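Local atomic coordinates of TATA-box-binding protein (Methanococcus jannaschii, PDB entry 2Z8U), a protein that probably binds the TATA box of archaeal promoters, acting as a general initiation factor for genes transcribed by RNA polymerase. Residues E32-L37 and E90-I96; I106-T112 and V160-K166. All coordinates share one frame; numbering follows the deposited sequence.

In the fold
The TBP fold is a saddle built from two sequence repeats, each with a short and a long helix packed against one half of a continuous antiparallel sheet. Contact 1 belongs to the first repeat, its centre about 26 Å from the centre of the chain, and joins helices 30-36 and 77-94 on the side away from the probable DNA-binding face. Contact 2, its centre about 6 Å from the chain centre, pairs two strands of the second repeat in the sheet whose concave face probably meets DNA. The contact centres are about 32 Å apart, the nearest atoms about 19 Å. Contact 1 closes before contact 2 opens, and strand 105-114 follows helix 77-94.

Contact 1 of 2, residues E32-L37 and E90-I96; sequences EVAMIL and ELKDAGI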
loop_
_atom_site.group_PDB
_atom_site.type_symbol
_atom_site.label_atom_id
_atom_site.label_comp_id
_atom_site.label_asym_id
_atom_site.label_seq_id
_atom_site.Cartn_x
_atom_site.Cartn_y
_atom_site.Cartn_z
ATOM N N GLU B 32 -9.734 -39.688 -21.712
ATOM C CA GLU B 32 -10.618 -40.843 -21.596
ATOM C C GLU B 32 -11.858 -40.546 -20.750
ATOM O O GLU B 32 -12.928 -41.050 -21.044
ATOM C CB GLU B 32 -9.865 -42.051 -21.038
ATOM C CG GLU B 32 -8.954 -42.703 -22.084
ATOM C CD GLU B 32 -8.436 -44.061 -21.653
ATOM O OE1 GLU B 32 -8.697 -44.468 -20.503
ATOM O OE2 GLU B 32 -7.759 -44.713 -22.476
ATOM N N VAL B 33 -11.719 -39.724 -19.709
ATOM C CA VAL B 33 -12.896 -39.269 -18.920
ATOM C C VAL B 33 -13.861 -38.527 -19.852
ATOM O O VAL B 33 -15.076 -38.783 -19.860
ATOM C CB VAL B 33 -12.459 -38.388 -17.709
ATOM C CG1 VAL B 33 -13.654 -37.834 -16.951
ATOM C CG2 VAL B 33 -11.577 -39.186 -16.753
ATOM N N ALA B 34 -13.329 -37.643 -20.690
ATOM C CA ALA B 34 -14.182 -36.924 -21.639
ATOM C C ALA B 34 -14.859 -37.840 -22.662
ATOM O O ALA B 34 -15.961 -37.539 -23.143
ATOM C CB ALA B 34 -13.391 -35.819 -22.330
ATOM N N MET B 35 -14.220 -38.964 -22.988
ATOM C CA MET B 35 -14.839 -39.952 -23.879
ATOM C C MET B 35 -16.077 -40.622 -23.288
ATOM O O MET B 35 -16.918 -41.124 -24.019
ATOM C CB MET B 35 -13.849 -41.043 -24.262
ATOM C CG MET B 35 -12.757 -40.566 -25.174
ATOM S SD MET B 35 -11.647 -41.931 -25.504
ATOM C CE MET B 35 -10.532 -41.206 -26.645
ATOM N N ILE B 36 -16.192 -40.646 -21.975
ATOM C CA ILE B 36 -17.323 -41.383 -21.417
ATOM C C ILE B 36 -18.335 -40.543 -20.663
ATOM O O ILE B 36 -19.519 -40.882 -20.657
ATOM C CB ILE B 36 -16.882 -42.602 -20.586
ATOM C CG1 ILE B 36 -15.971 -42.163 -19.455
ATOM C CG2 ILE B 36 -16.269 -43.698 -21.511
ATOM C CD1 ILE B 36 -15.538 -43.256 -18.517
ATOM N N LEU B 37 -17.903 -39.464 -20.029
ATOM C CA LEU B 37 -18.873 -38.581 -19.383
ATOM C C LEU B 37 -19.645 -37.768 -20.408
ATOM O O LEU B 37 -19.054 -37.073 -21.229
ATOM C CB LEU B 37 -18.217 -37.646 -18.377
ATOM C CG LEU B 37 -17.475 -38.289 -17.212
ATOM C CD1 LEU B 37 -17.046 -37.195 -16.242
ATOM C CD2 LEU B 37 -18.333 -39.340 -16.514
ATOM N N GLU B 90 -18.959 -44.778 -13.319
ATOM C CA GLU B 90 -18.754 -44.742 -14.775
ATOM C C GLU B 90 -17.296 -44.883 -15.141
ATOM O O GLU B 90 -16.941 -45.664 -16.023
ATOM C CB GLU B 90 -19.269 -43.446 -15.381
ATOM C CG GLU B 90 -20.761 -43.286 -15.356
ATOM C CD GLU B 90 -21.118 -41.964 -15.977
ATOM O OE1 GLU B 90 -20.951 -41.826 -17.206
ATOM O OE2 GLU B 90 -21.530 -41.060 -15.245
ATOM N N LEU B 91 -16.440 -44.120 -14.463
ATOM C CA LEU B 91 -14.992 -44.199 -14.724
ATOM C C LEU B 91 -14.437 -45.580 -14.382
ATOM O O LEU B 91 -13.668 -46.153 -15.170
ATOM C CB LEU B 91 -14.218 -43.079 -13.989
ATOM C CG LEU B 91 -14.734 -41.631 -14.137
ATOM C CD1 LEU B 91 -13.735 -40.686 -13.432
ATOM C CD2 LEU B 91 -15.015 -41.180 -15.563
ATOM N N LYS B 92 -14.849 -46.144 -13.243
ATOM C CA LYS B 92 -14.458 -47.513 -12.895
ATOM C C LYS B 92 -14.914 -48.510 -13.972
ATOM O O LYS B 92 -14.141 -49.362 -14.395
ATOM C CB LYS B 92 -14.996 -47.941 -11.513
ATOM C CG LYS B 92 -14.861 -49.444 -11.252
ATOM C CD LYS B 92 -15.305 -49.851 -9.842
ATOM C CE LYS B 92 -15.138 -51.369 -9.639
ATOM N NZ LYS B 92 -16.024 -51.882 -8.550
ATOM N N ASP B 93 -16.172 -48.391 -14.398
ATOM C CA ASP B 93 -16.735 -49.262 -15.429
ATOM C C ASP B 93 -15.940 -49.132 -16.728
ATOM O O ASP B 93 -15.711 -50.124 -17.431
ATOM C CB ASP B 93 -18.212 -48.923 -15.661
ATOM C CG ASP B 93 -19.116 -49.480 -14.586
ATOM O OD1 ASP B 93 -18.620 -50.257 -13.734
ATOM O OD2 ASP B 93 -20.318 -49.118 -14.572
ATOM N N ALA B 94 -15.515 -47.902 -17.028
ATOM C CA ALA B 94 -14.692 -47.615 -18.199
ATOM C C ALA B 94 -13.268 -48.162 -18.122
ATOM O O ALA B 94 -12.572 -48.183 -19.126
ATOM C CB ALA B 94 -14.660 -46.123 -18.494
ATOM N N GLY B 95 -12.863 -48.647 -16.956
ATOM C CA GLY B 95 -11.521 -49.184 -16.786
ATOM C C GLY B 95 -10.538 -48.114 -16.328
ATOM O O GLY B 95 -9.326 -48.316 -16.381
ATOM N N ILE B 96 -11.059 -46.970 -15.892
ATOM C CA ILE B 96 -10.210 -45.892 -15.382
ATOM C C ILE B 96 -9.996 -46.099 -13.903
ATOM O O ILE B 96 -10.948 -46.312 -13.140
ATOM C CB ILE B 96 -10.789 -44.473 -15.677
ATOM C CG1 ILE B 96 -10.713 -44.183 -17.178
ATOM C CG2 ILE B 96 -9.983 -43.415 -14.930
ATOM C CD1 ILE B 96 -11.849 -43.337 -17.759
HETATM O O HOH W 1 -22.341 -40.520 -19.435
#
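V33, I36 and L37 converge on one methyl group, CD2 of L91, where the two helices of the first TBP repeat cross. The axes of 32-36 and 90-94 stay 10.3 Å apart at an angle of 108°, so the helices meet over a short patch and side chains do all the bridging, without a direct hydrogen bond. V33 CG1 and L37 CD2 each stand 3.9 Å from L91 CD2, and the leucines run at about a right angle to each other. I36 packs on the same methyl and on I96: its CG1 sits between the backbone N and carbonyl carbon (chi1 58°), which directs the branch toward helix 90-94. The exact position of I36 CD1 is uncertain, because it is modelled too near A94 CB. I96 slides past E32 in the opposite direction, its CD1 lying against E32 CB. At the other margin the carboxylate of E90 rests beside L37 CD2.

Behind this first shell, G95 ends the long helix in a Schellman motif. With phi at 91° it turns the chain; G95 N bonds to K92 O and I96 N to L91 O, which brings I96 back alongside L91. On the short helix, V33 O takes bonds from both I36 N and L37 N. V33 packs on L50 and L37 on C52 of strand 50-54, which seats the 32-37 segment on the sheet. A water closes the outer edge, donating to I36 O at 3.1 Å and to E90 OE1 at 2.9 Å.

Contact 2 of 2, residues I106-T112 and V160-K166; sequences IQNMVAT and VVITGLK
A111 and I162 form the tight centre of this antiparallel strand pair in the second half of the TBP saddle. As a hydrogen-bonded pair they exchange two bonds, both nearly straight. A111 N lies 2.9 Å from I162 O; the return bond, I162 N to A111 O, is 2.7 Å. T112 and V161 follow as a non-hydrogen-bonded pair, their side chains side by side on the other face, where V110 CG1 also meets V161 CG1. On the alanine's face, L165 lays CD1 on A111 CB at 3.6 Å and crosses M109 at about a right angle, CB against CB.

Toward I106 the regular pairing gives way. G164 leaves the strand with phi at 86°, and N108 spans the turn: its OD1 accepts weak bonds from G164 N (2.8 Å) and M109 N. Further out, exposed K166 starts away from the strand, but a bend at chi2 (-83°) swings its chain back, and NZ donates to Q107 O at 2.9 Å. A water also donates to that carbonyl and reaches G164 O weakly. Q107 NE2 is hydrogen-bonded to S21 OG on neighbouring strand 14-23.

Q107 and N108 both face V19 of that strand, a classic beta bulge. V110, T112, V161 and T163 lie on the saddle's concave side, which binds the TATA box in TBP relatives, so they probably belong to the DNA-binding surface; here a second subunit covers it, with Q137 on T112 and V161. On the opposite face, A174 and I178 of helix 168-183 cover I162, D170 and A171 cover L165, and V150 of strand 149-154 flanks both.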
loop_
_atom_site.group_PDB
_atom_site.type_symbol
_atom_site.label_atom_id
_atom_site.label_comp_id
_atom_site.label_asym_id
_atom_site.label_seq_id
_atom_site.Cartn_x
_atom_site.Cartn_y
_atom_site.Cartn_z
ATOM N N ILE B 106 -16.404 -30.642 2.964
ATOM C CA ILE B 106 -17.101 -29.392 2.690
ATOM C C ILE B 106 -16.088 -28.258 2.570
ATOM O O ILE B 106 -15.281 -28.063 3.460
ATOM C CB ILE B 106 -18.202 -29.064 3.766
ATOM C CG1 ILE B 106 -19.395 -30.019 3.602
ATOM C CG2 ILE B 106 -18.690 -27.624 3.630
ATOM C CD1 ILE B 106 -20.319 -30.070 4.858
ATOM N N GLN B 107 -16.131 -27.536 1.453
ATOM C CA GLN B 107 -15.284 -26.371 1.259
ATOM C C GLN B 107 -16.023 -25.065 1.497
ATOM O O GLN B 107 -15.425 -24.087 1.922
ATOM C CB GLN B 107 -14.708 -26.333 -0.144
ATOM C CG GLN B 107 -13.720 -27.436 -0.430
ATOM C CD GLN B 107 -12.434 -27.288 0.368
ATOM O OE1 GLN B 107 -12.119 -26.204 0.876
ATOM N NE2 GLN B 107 -11.693 -28.385 0.497
ATOM N N ASN B 108 -17.293 -25.035 1.134
ATOM C CA ASN B 108 -18.124 -23.833 1.293
ATOM C C ASN B 108 -19.592 -24.239 1.438
ATOM O O ASN B 108 -19.978 -25.339 1.061
ATOM C CB ASN B 108 -17.964 -22.907 0.067
ATOM C CG ASN B 108 -18.017 -21.419 0.421
ATOM O OD1 ASN B 108 -18.759 -21.001 1.306
ATOM N ND2 ASN B 108 -17.227 -20.606 -0.308
ATOM N N MET B 109 -20.406 -23.342 1.992
ATOM C CA MET B 109 -21.864 -23.535 2.051
ATOM C C MET B 109 -22.539 -22.187 1.997
ATOM O O MET B 109 -21.986 -21.193 2.469
ATOM C CB MET B 109 -22.311 -24.200 3.356
ATOM C CG MET B 109 -21.482 -25.359 3.850
ATOM S SD MET B 109 -21.901 -25.961 5.505
ATOM C CE MET B 109 -23.217 -27.089 5.102
ATOM N N VAL B 110 -23.740 -22.157 1.431
ATOM C CA VAL B 110 -24.608 -20.989 1.510
ATOM C C VAL B 110 -25.713 -21.404 2.483
ATOM O O VAL B 110 -26.333 -22.457 2.300
ATOM C CB VAL B 110 -25.234 -20.620 0.138
ATOM C CG1 VAL B 110 -26.347 -19.583 0.286
ATOM C CG2 VAL B 110 -24.173 -20.094 -0.845
ATOM N N ALA B 111 -25.903 -20.604 3.536
ATOM C CA ALA B 111 -26.995 -20.792 4.478
ATOM C C ALA B 111 -27.845 -19.527 4.418
ATOM O O ALA B 111 -27.328 -18.410 4.198
ATOM C CB ALA B 111 -26.473 -20.985 5.868
ATOM N N THR B 112 -29.148 -19.710 4.618
ATOM C CA THR B 112 -30.073 -18.589 4.700
ATOM C C THR B 112 -30.886 -18.664 5.996
ATOM O O THR B 112 -31.081 -19.751 6.595
ATOM C CB THR B 112 -31.037 -18.530 3.484
ATOM O OG1 THR B 112 -31.832 -19.730 3.430
ATOM C CG2 THR B 112 -30.249 -18.373 2.154
ATOM N N VAL B 160 -31.231 -13.162 5.427
ATOM C CA VAL B 160 -29.796 -13.135 5.731
ATOM C C VAL B 160 -29.196 -14.299 4.955
ATOM O O VAL B 160 -29.764 -15.405 4.946
ATOM C CB VAL B 160 -29.555 -13.387 7.243
ATOM C CG1 VAL B 160 -28.086 -13.576 7.543
ATOM C CG2 VAL B 160 -30.115 -12.245 8.068
ATOM N N VAL B 161 -28.064 -14.062 4.309
ATOM C CA VAL B 161 -27.367 -15.134 3.600
ATOM C C VAL B 161 -25.993 -15.192 4.232
ATOM O O VAL B 161 -25.308 -14.167 4.341
ATOM C CB VAL B 161 -27.235 -14.827 2.086
ATOM C CG1 VAL B 161 -26.328 -15.862 1.365
ATOM C CG2 VAL B 161 -28.606 -14.718 1.427
ATOM N N ILE B 162 -25.572 -16.385 4.638
ATOM C CA ILE B 162 -24.236 -16.556 5.194
ATOM C C ILE B 162 -23.407 -17.419 4.237
ATOM O O ILE B 162 -23.867 -18.492 3.832
ATOM C CB ILE B 162 -24.304 -17.199 6.594
ATOM C CG1 ILE B 162 -25.258 -16.401 7.508
ATOM C CG2 ILE B 162 -22.919 -17.281 7.213
ATOM C CD1 ILE B 162 -25.666 -17.141 8.764
ATOM N N THR B 163 -22.215 -16.941 3.852
ATOM C CA THR B 163 -21.341 -17.692 2.931
ATOM C C THR B 163 -19.964 -17.907 3.542
ATOM O O THR B 163 -19.617 -17.281 4.544
ATOM C CB THR B 163 -21.228 -17.015 1.534
ATOM O OG1 THR B 163 -20.493 -15.787 1.634
ATOM C CG2 THR B 163 -22.608 -16.674 0.964
ATOM N N GLY B 164 -19.168 -18.797 2.955
ATOM C CA GLY B 164 -17.836 -19.063 3.482
ATOM C C GLY B 164 -17.822 -20.108 4.579
ATOM O O GLY B 164 -16.779 -20.384 5.180
ATOM N N LEU B 165 -18.979 -20.717 4.812
ATOM C CA LEU B 165 -19.165 -21.723 5.861
ATOM C C LEU B 165 -18.495 -23.064 5.611
ATOM O O LEU B 165 -18.529 -23.570 4.499
ATOM C CB LEU B 165 -20.649 -21.997 6.025
ATOM C CG LEU B 165 -21.426 -20.892 6.716
ATOM C CD1 LEU B 165 -22.895 -21.007 6.360
ATOM C CD2 LEU B 165 -21.193 -20.996 8.203
ATOM N N LYS B 166 -17.938 -23.649 6.671
ATOM C CA LYS B 166 -17.347 -24.991 6.620
ATOM C C LYS B 166 -18.230 -26.042 7.280
ATOM O O LYS B 166 -17.978 -27.249 7.149
ATOM C CB LYS B 166 -15.965 -24.988 7.272
ATOM C CG LYS B 166 -15.038 -23.920 6.704
ATOM C CD LYS B 166 -14.390 -24.412 5.422
ATOM C CE LYS B 166 -13.588 -23.304 4.742
ATOM N NZ LYS B 166 -12.978 -23.804 3.490
HETATM O O HOH W 2 -15.431 -21.372 2.589
#